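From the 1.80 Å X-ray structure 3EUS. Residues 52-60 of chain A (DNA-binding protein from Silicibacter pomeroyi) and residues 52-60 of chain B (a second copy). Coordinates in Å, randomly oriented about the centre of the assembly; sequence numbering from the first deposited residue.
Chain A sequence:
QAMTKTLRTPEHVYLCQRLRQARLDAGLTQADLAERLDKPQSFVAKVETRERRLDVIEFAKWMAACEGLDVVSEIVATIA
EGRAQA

Chain A (52-60) RRLDVIEFA
Chain B (52-60) RRLDVIEFA

When two copies of one segment meet about a near-twofold axis, each residue tends to face its own counterpart or an exchanged pair, and residues 52-60 of this protein illustrate the principle. In each chain an extended arm, residues 52-55, runs into a helix that begins at residue 56 and continues beyond the stretch. Backbone angles along the arm are extended, ending near -85/176 at Asp A55 and -83/179 at Asp B55; from residue 56 they settle near -63/-42. The arms cross at a single beta bridge, with Asp A55 CA 4.3 Å from Asp B55 CA, and the helices diverge at 97°, their axes no closer than 10.3 Å.

No direct hydrogen bond joins the stretches; water completes the bridge instead. One water donates to Leu A54 O (2.7 Å) and accepts from Val B56 N (3.1 Å); its mate donates to Leu B54 O (2.7 Å) and accepts from Val A56 N (3.0 Å).

Each aspartate is an N-cap. With chi1 near +75° (p) and chi2 near 23°, the carboxylate folds over the first helical turn, so that Glu A58 N donates to Asp A55 OD1, and Glu B58 N to Asp B55 OD1, both at 2.8 Å. The glutamate returns the favour: in an m, t conformation, its OE1 accepts from the aspartate amide, Asp A55 N to Glu A58 OE1 and Asp B55 N to Glu B58 OE1, each 3.0 Å. The same carboxylate receives an arginine end-on, with Arg A52 NH2 to Glu A58 OE2 and Arg B52 NH2 to Glu B58 OE2 at 2.7 Å. The arginines arrive differently, Arg A52 extended through chi3 (t, t, t) before chi4 turns to -74°, and Arg B52 bent at chi2 (t, p, t).

The apolar centre belongs to the valines and phenylalanines. Both valines are t, as is chi1 of both phenylalanines, whose CA-to-CB bonds point toward the partner. Val A56 CG2 lies 3.4 Å from Phe B59 CB, and Phe A59 CB 3.5 Å from Val B56 CG2. Val A56 CG1 also sits squarely over the Phe B59 ring, 4.3 Å from its centroid and 4° off the normal, a CH-pi contact.

Symmetry relaxes at the flanks. The CA-to-CB bond of Arg B53 points toward chain A; with chi1 m, chi2 t and chi3 between wells at 147°, the side chain brings NE to 3.5 Å from Asp A55 OD2, a long salt bridge. Arg A53 (t, t, p) leaves its backbone sideways, yet its tip returns: NH1 lies 3.8 Å from Arg B53 O, which sits at the guanidinium edge.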

# COMPACT_ATOMS: atom_id res chain seq x y z
N ARG A 52 -12.17 -4.22 -6.08
CA ARG A 52 -12.05 -3.20 -5.03
C ARG A 52 -10.60 -2.80 -4.84
O ARG A 52 -9.70 -3.62 -4.84
CB ARG A 52 -12.61 -3.72 -3.71
CG ARG A 52 -12.66 -2.60 -2.64
CD ARG A 52 -13.01 -3.14 -1.32
NE ARG A 52 -13.10 -2.12 -0.26
CZ ARG A 52 -12.06 -1.49 0.32
NH1 ARG A 52 -10.79 -1.66 -0.07
NH2 ARG A 52 -12.32 -0.64 1.32
N ARG A 53 -10.40 -1.50 -4.66
CA ARG A 53 -9.11 -0.91 -4.42
C ARG A 53 -8.65 -1.15 -2.95
O ARG A 53 -9.49 -1.30 -2.06
CB ARG A 53 -9.25 0.58 -4.70
CG ARG A 53 -7.96 1.35 -4.93
CD ARG A 53 -8.12 2.87 -4.53
NE ARG A 53 -8.43 2.99 -3.09
CZ ARG A 53 -7.96 3.90 -2.24
NH1 ARG A 53 -7.13 4.88 -2.63
NH2 ARG A 53 -8.35 3.84 -0.97
N LEU A 54 -7.34 -1.23 -2.72
CA LEU A 54 -6.79 -1.42 -1.35
C LEU A 54 -5.97 -0.21 -0.94
O LEU A 54 -5.07 0.18 -1.64
CB LEU A 54 -5.93 -2.70 -1.31
CG LEU A 54 -5.88 -3.51 -0.03
CD1 LEU A 54 -7.22 -4.15 0.29
CD2 LEU A 54 -4.78 -4.56 -0.07
N ASP A 55 -6.24 0.40 0.21
CA ASP A 55 -5.34 1.43 0.69
C ASP A 55 -4.17 0.80 1.49
O ASP A 55 -4.11 -0.43 1.64
CB ASP A 55 -6.05 2.59 1.44
CG ASP A 55 -6.50 2.25 2.86
OD1 ASP A 55 -5.97 1.31 3.50
OD2 ASP A 55 -7.41 2.97 3.38
N VAL A 56 -3.20 1.62 1.91
CA VAL A 56 -2.01 1.12 2.60
C VAL A 56 -2.34 0.45 3.94
O VAL A 56 -1.72 -0.54 4.32
CB VAL A 56 -0.94 2.23 2.81
CG1 VAL A 56 0.27 1.70 3.70
CG2 VAL A 56 -0.46 2.67 1.45
N ILE A 57 -3.31 1.01 4.67
CA ILE A 57 -3.63 0.54 5.99
C ILE A 57 -4.30 -0.85 5.83
O ILE A 57 -3.96 -1.80 6.58
CB ILE A 57 -4.56 1.52 6.76
CG1 ILE A 57 -3.86 2.81 7.22
CG2 ILE A 57 -5.13 0.83 7.96
CD1 ILE A 57 -2.58 3.11 6.62
N GLU A 58 -5.19 -0.97 4.84
CA GLU A 58 -5.87 -2.25 4.54
C GLU A 58 -4.78 -3.27 4.10
O GLU A 58 -4.83 -4.43 4.50
CB GLU A 58 -6.93 -2.06 3.46
CG GLU A 58 -8.10 -1.20 3.90
CD GLU A 58 -9.03 -0.74 2.77
OE1 GLU A 58 -8.60 -0.69 1.63
OE2 GLU A 58 -10.23 -0.48 3.03
N PHE A 59 -3.80 -2.85 3.30
CA PHE A 59 -2.71 -3.72 2.90
C PHE A 59 -1.94 -4.23 4.10
O PHE A 59 -1.59 -5.42 4.18
CB PHE A 59 -1.82 -2.96 1.90
CG PHE A 59 -0.55 -3.61 1.56
CD1 PHE A 59 -0.53 -4.74 0.74
CD2 PHE A 59 0.69 -3.05 1.92
CE1 PHE A 59 0.63 -5.31 0.36
CE2 PHE A 59 1.92 -3.69 1.55
CZ PHE A 59 1.87 -4.82 0.77
N ALA A 60 -1.54 -3.32 4.99
CA ALA A 60 -0.84 -3.71 6.20
C ALA A 60 -1.63 -4.77 6.95
O ALA A 60 -1.06 -5.78 7.40
CB ALA A 60 -0.54 -2.41 7.10
N ARG B 52 -5.99 13.08 0.82
CA ARG B 52 -5.90 12.12 -0.28
C ARG B 52 -5.26 10.90 0.31
O ARG B 52 -4.15 10.98 0.87
CB ARG B 52 -5.04 12.72 -1.41
CG ARG B 52 -4.64 11.77 -2.60
CD ARG B 52 -5.82 11.38 -3.47
NE ARG B 52 -5.40 10.97 -4.82
CZ ARG B 52 -4.81 9.80 -5.12
NH1 ARG B 52 -4.56 8.86 -4.18
NH2 ARG B 52 -4.45 9.55 -6.41
N ARG B 53 -5.94 9.76 0.23
CA ARG B 53 -5.39 8.48 0.75
C ARG B 53 -4.62 7.83 -0.38
O ARG B 53 -5.09 7.87 -1.52
CB ARG B 53 -6.52 7.49 1.17
CG ARG B 53 -7.29 7.74 2.48
CD ARG B 53 -8.39 6.65 2.55
NE ARG B 53 -8.74 6.17 3.90
CZ ARG B 53 -9.87 6.46 4.56
NH1 ARG B 53 -10.10 5.94 5.77
NH2 ARG B 53 -10.80 7.26 4.03
N LEU B 54 -3.46 7.26 -0.10
CA LEU B 54 -2.69 6.56 -1.13
C LEU B 54 -3.16 5.14 -1.27
O LEU B 54 -3.45 4.49 -0.26
CB LEU B 54 -1.21 6.48 -0.74
CG LEU B 54 -0.38 7.75 -0.74
CD1 LEU B 54 1.09 7.43 -0.45
CD2 LEU B 54 -0.56 8.50 -1.97
N ASP B 55 -3.13 4.61 -2.48
CA ASP B 55 -3.11 3.16 -2.60
C ASP B 55 -1.73 2.61 -2.47
O ASP B 55 -0.73 3.36 -2.32
CB ASP B 55 -3.88 2.68 -3.87
CG ASP B 55 -3.15 2.95 -5.16
OD1 ASP B 55 -1.92 3.08 -5.21
OD2 ASP B 55 -3.84 2.97 -6.21
N VAL B 56 -1.60 1.29 -2.55
CA VAL B 56 -0.30 0.66 -2.42
C VAL B 56 0.72 0.97 -3.48
O VAL B 56 1.95 1.06 -3.20
CB VAL B 56 -0.42 -0.88 -2.33
CG1 VAL B 56 0.96 -1.49 -2.35
CG2 VAL B 56 -1.27 -1.25 -1.09
N ILE B 57 0.23 1.13 -4.70
CA ILE B 57 1.09 1.43 -5.80
C ILE B 57 1.64 2.84 -5.63
O ILE B 57 2.85 3.05 -5.77
CB ILE B 57 0.35 1.26 -7.15
CG1 ILE B 57 0.16 -0.22 -7.51
CG2 ILE B 57 1.15 1.80 -8.24
CD1 ILE B 57 -0.28 -1.01 -6.45
N GLU B 58 0.76 3.78 -5.27
CA GLU B 58 1.21 5.16 -5.03
C GLU B 58 2.23 5.25 -3.84
O GLU B 58 3.26 5.93 -3.91
CB GLU B 58 -0.01 6.05 -4.79
CG GLU B 58 -0.86 6.22 -6.01
CD GLU B 58 -2.20 6.81 -5.71
OE1 GLU B 58 -2.70 6.66 -4.60
OE2 GLU B 58 -2.80 7.39 -6.61
N PHE B 59 1.93 4.48 -2.79
CA PHE B 59 2.81 4.31 -1.65
C PHE B 59 4.21 3.82 -2.09
O PHE B 59 5.22 4.41 -1.71
CB PHE B 59 2.17 3.37 -0.63
CG PHE B 59 3.05 3.06 0.55
CD1 PHE B 59 3.37 4.03 1.46
CD2 PHE B 59 3.62 1.80 0.69
CE1 PHE B 59 4.23 3.71 2.58
CE2 PHE B 59 4.41 1.48 1.84
CZ PHE B 59 4.71 2.41 2.76
N ALA B 60 4.27 2.76 -2.87
CA ALA B 60 5.51 2.24 -3.43
C ALA B 60 6.33 3.29 -4.21
O ALA B 60 7.55 3.45 -4.03
CB ALA B 60 5.21 1.03 -4.32
O HOH W 1 -3.60 -0.79 -3.73
O HOH W 2 -3.50 4.58 2.45